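Local coordinates for protein Niban 2 (Homo sapiens, PDB 7CTP) that may help suppress apoptosis and promote melanoma cell invasion, and carries a PH domain joined to a largely helical body, at residues F364-E367 and V368-N372; L464-S467 and I468-L472. One frame throughout, in Å; residues are numbered along the deposited sequence.

Contact 1: residues F364-E367 and V368-N372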
# COMPACT_ATOMS: atom_id res chain seq x y z
N PHE A 364 -18.37 11.45 10.19
CA PHE A 364 -18.88 10.57 11.24
C PHE A 364 -19.94 11.29 12.07
O PHE A 364 -21.03 10.76 12.30
CB PHE A 364 -17.72 10.12 12.12
CG PHE A 364 -18.15 9.37 13.35
CD1 PHE A 364 -18.79 8.14 13.25
CD2 PHE A 364 -17.91 9.89 14.61
CE1 PHE A 364 -19.18 7.45 14.38
CE2 PHE A 364 -18.30 9.21 15.75
CZ PHE A 364 -18.93 7.99 15.63
N PHE A 365 -19.63 12.51 12.50
CA PHE A 365 -20.55 13.31 13.31
C PHE A 365 -21.86 13.55 12.58
O PHE A 365 -22.94 13.45 13.18
CB PHE A 365 -19.87 14.63 13.65
CG PHE A 365 -20.61 15.47 14.65
CD1 PHE A 365 -20.35 15.35 16.00
CD2 PHE A 365 -21.53 16.42 14.23
CE1 PHE A 365 -21.02 16.13 16.93
CE2 PHE A 365 -22.20 17.20 15.16
CZ PHE A 365 -21.94 17.06 16.50
N LYS A 366 -21.79 13.87 11.28
CA LYS A 366 -23.00 14.11 10.50
C LYS A 366 -23.85 12.85 10.37
O LYS A 366 -25.08 12.91 10.50
CB LYS A 366 -22.63 14.64 9.11
CG LYS A 366 -23.78 14.65 8.12
CD LYS A 366 -23.32 15.14 6.76
CE LYS A 366 -24.31 14.73 5.69
NZ LYS A 366 -25.69 15.11 6.09
N GLU A 367 -23.22 11.70 10.13
CA GLU A 367 -23.98 10.48 9.92
C GLU A 367 -24.66 10.04 11.21
O GLU A 367 -25.81 9.57 11.19
CB GLU A 367 -23.06 9.38 9.38
CG GLU A 367 -22.62 9.65 7.95
CD GLU A 367 -23.79 9.74 6.99
OE1 GLU A 367 -24.66 8.84 7.02
OE2 GLU A 367 -23.84 10.71 6.21
N VAL A 368 -23.98 10.19 12.35
CA VAL A 368 -24.60 9.85 13.63
C VAL A 368 -25.76 10.80 13.92
O VAL A 368 -26.83 10.37 14.38
CB VAL A 368 -23.55 9.88 14.75
CG1 VAL A 368 -24.23 9.85 16.11
CG2 VAL A 368 -22.59 8.69 14.61
N THR A 369 -25.59 12.08 13.62
CA THR A 369 -26.66 13.05 13.83
C THR A 369 -27.84 12.76 12.92
O THR A 369 -29.00 12.85 13.34
CB THR A 369 -26.14 14.47 13.63
OG1 THR A 369 -24.98 14.67 14.43
CG2 THR A 369 -27.21 15.48 14.04
N ASP A 370 -27.56 12.41 11.66
CA ASP A 370 -28.64 12.04 10.75
C ASP A 370 -29.42 10.84 11.29
O ASP A 370 -30.65 10.80 11.19
CB ASP A 370 -28.09 11.77 9.35
CG ASP A 370 -27.86 13.04 8.56
OD1 ASP A 370 -28.18 14.13 9.08
OD2 ASP A 370 -27.34 12.95 7.43
N MET A 371 -28.72 9.86 11.88
CA MET A 371 -29.41 8.76 12.55
C MET A 371 -30.23 9.27 13.73
O MET A 371 -31.38 8.84 13.93
CB MET A 371 -28.41 7.71 13.03
CG MET A 371 -29.03 6.74 14.03
SD MET A 371 -27.79 5.74 14.87
CE MET A 371 -26.92 5.12 13.44
N ASN A 372 -29.67 10.18 14.51
CA ASN A 372 -30.37 10.73 15.67
C ASN A 372 -31.66 11.43 15.25
O ASN A 372 -32.69 11.30 15.91
CB ASN A 372 -29.45 11.69 16.42
CG ASN A 372 -29.76 11.75 17.89
OD1 ASN A 372 -30.37 10.85 18.46
ND2 ASN A 372 -29.31 12.82 18.53

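Contact 2: residues L464-S467 and I468-L472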
# COMPACT_ATOMS: atom_id res chain seq x y z
N LEU A 464 -33.92 8.67 24.09
CA LEU A 464 -32.86 7.95 23.39
C LEU A 464 -31.84 8.92 22.79
O LEU A 464 -30.64 8.64 22.78
CB LEU A 464 -33.46 7.05 22.31
CG LEU A 464 -32.51 6.23 21.43
CD1 LEU A 464 -31.40 5.61 22.25
CD2 LEU A 464 -33.25 5.16 20.65
N CYS A 465 -32.30 10.07 22.29
CA CYS A 465 -31.38 10.99 21.63
C CYS A 465 -30.39 11.60 22.61
O CYS A 465 -29.39 12.18 22.17
CB CYS A 465 -32.15 12.09 20.90
SG CYS A 465 -33.66 12.64 21.70
N LYS A 466 -30.62 11.47 23.91
CA LYS A 466 -29.62 11.92 24.87
C LYS A 466 -28.51 10.90 25.06
O LYS A 466 -27.34 11.26 25.20
CB LYS A 466 -30.27 12.23 26.21
CG LYS A 466 -29.25 12.55 27.29
CD LYS A 466 -29.77 12.18 28.65
CE LYS A 466 -29.18 10.89 29.18
NZ LYS A 466 -28.02 11.15 30.08
N SER A 467 -28.85 9.61 25.07
CA SER A 467 -27.81 8.59 25.17
C SER A 467 -27.05 8.46 23.86
O SER A 467 -25.83 8.28 23.86
CB SER A 467 -28.41 7.25 25.62
OG SER A 467 -29.30 6.72 24.65
N ILE A 468 -27.74 8.59 22.73
CA ILE A 468 -27.04 8.63 21.44
C ILE A 468 -26.01 9.75 21.43
O ILE A 468 -24.84 9.54 21.12
CB ILE A 468 -28.04 8.77 20.28
CG1 ILE A 468 -28.64 7.41 19.92
CG2 ILE A 468 -27.34 9.36 19.05
CD1 ILE A 468 -29.65 7.46 18.80
N GLN A 469 -26.44 10.96 21.82
CA GLN A 469 -25.50 12.09 21.80
C GLN A 469 -24.41 11.92 22.85
O GLN A 469 -23.30 12.42 22.65
CB GLN A 469 -26.25 13.41 21.99
CG GLN A 469 -26.89 13.94 20.69
CD GLN A 469 -27.72 15.20 20.89
OE1 GLN A 469 -28.46 15.61 19.99
NE2 GLN A 469 -27.59 15.83 22.06
N ARG A 470 -24.68 11.22 23.95
CA ARG A 470 -23.64 11.00 24.95
C ARG A 470 -22.66 9.93 24.49
O ARG A 470 -21.45 10.05 24.73
CB ARG A 470 -24.23 10.60 26.30
CG ARG A 470 -24.33 11.75 27.29
CD ARG A 470 -25.27 11.41 28.44
NE ARG A 470 -24.95 10.13 29.08
CZ ARG A 470 -25.71 9.04 29.03
NH1 ARG A 470 -25.33 7.94 29.66
NH2 ARG A 470 -26.85 9.05 28.35
N VAL A 471 -23.17 8.86 23.87
CA VAL A 471 -22.28 7.86 23.28
C VAL A 471 -21.44 8.49 22.18
O VAL A 471 -20.24 8.20 22.05
CB VAL A 471 -23.11 6.67 22.77
CG1 VAL A 471 -22.25 5.75 21.90
CG2 VAL A 471 -23.72 5.90 23.93
N LEU A 472 -22.06 9.35 21.37
CA LEU A 472 -21.33 10.04 20.30
C LEU A 472 -20.21 10.89 20.87
O LEU A 472 -19.08 10.86 20.38
CB LEU A 472 -22.30 10.88 19.46
CG LEU A 472 -21.70 11.86 18.45
CD1 LEU A 472 -20.94 11.11 17.35
CD2 LEU A 472 -22.77 12.74 17.84

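Contact 1: residues F364-E367 and V368-N372
The ring of Phe-364 has methyl CG2 of Val-368 over one face, a CH-pi contact 4.0 Å from the ring centroid and 28° off its normal, with CE1 the nearest ring atom. Met-440, Ala-443 and Val-444 of helix 422-455 also pack on this ring, so it belongs to the buried side of its helix. On the exposed side, hydroxyl OG1 of Thr-369 sits over one face of the Phe-365 ring, 3.8 Å from CE2. With OG1 set beside its own backbone N (chi1 -53°), the hydroxyl turns back along the helix and gives its proton to Phe-365 O at 2.7 Å. Thr-369 N donates to that same oxygen at 3.0 Å, from the other face of the carbonyl plane, so two bonds grip one acceptor. Lys-366 runs out extended and bends at its last torsion to bring NZ within 3.0 Å of Asp-370 OD2, a salt bridge on the syn side, somewhat out of the carboxylate plane (21°). With an alanine here instead of Asp-370, the Lys-366 ammonium would probably lose this mate and its chain be set free to turn. Glu-367 OE2 is 4.3 Å from the same OD2, but Glu-367 OE1 pairs with Lys-400, which probably eases the like-charge proximity. The whole is an amphipathic alpha-helix with an i to i+4 salt bridge and a threonine hydroxyl bonded to the carbonyl four residues back.

Contact 2: residues L464-S467 and I468-L472
Lys-466 folds its ammonium over one face of the Arg-470 guanidinium, NZ coming 3.3 Å from CZ. Two like charges meet here: Lys-466 NZ is 3.0 Å from Arg-470 NH2, and the lysine chain has unusual bends at its third and fourth torsions, so the exact placing of its end is doubtful. Arg-470 NH1 has a salt bridge to Glu-454 of helix 422-455, and Lys-466 NZ has a long, weak ion pair with Glu-462; the carboxylates probably offset part of the repulsion. On the buried side Leu-464 CD1 rests on Ile-468 CG1 at 4.0 Å, the two side chains lying against Leu-455 and Leu-451 respectively. Leu-464 O serves two donors: Ile-468 N at 2.9 Å, almost straight at 176°, and Ser-467 OG at 3.0 Å. Ser-467 holds its hydroxyl between backbone N and carbonyl carbon (chi1 65°), which lets OG reach back to that oxygen. The next backbone bond is slacker: Gln-469 N is 3.2 Å from Cys-465 O and stands well above the carbonyl plane. This is the opening of helix 464-511, an amphipathic alpha-helix whose first turn is stitched by a serine hydroxyl bonded to the carbonyl three residues back.

In the fold
Contact 1 comes first along the chain, near the end of helix 342-378; contact 2 follows on the first turns of helix 464-511. Their centres are 11 Å apart, on the same side of the chain's centre, and the two stretches run antiparallel. They touch directly: the side-chain amide of Asn-372 packs on Cys-465, Ile-468 and Gln-469, and at the other end Phe-364 meets Leu-472, CE2 to CD1 at 3.6 Å. Helix 422-455 lies against both, with Phe-447 touching Val-368 of one and Val-471 of the other. The three helices thus form a bundle within the helical part of the protein, packed through apolar side chains and the amide of Asn-372, with charged residues on the outer faces.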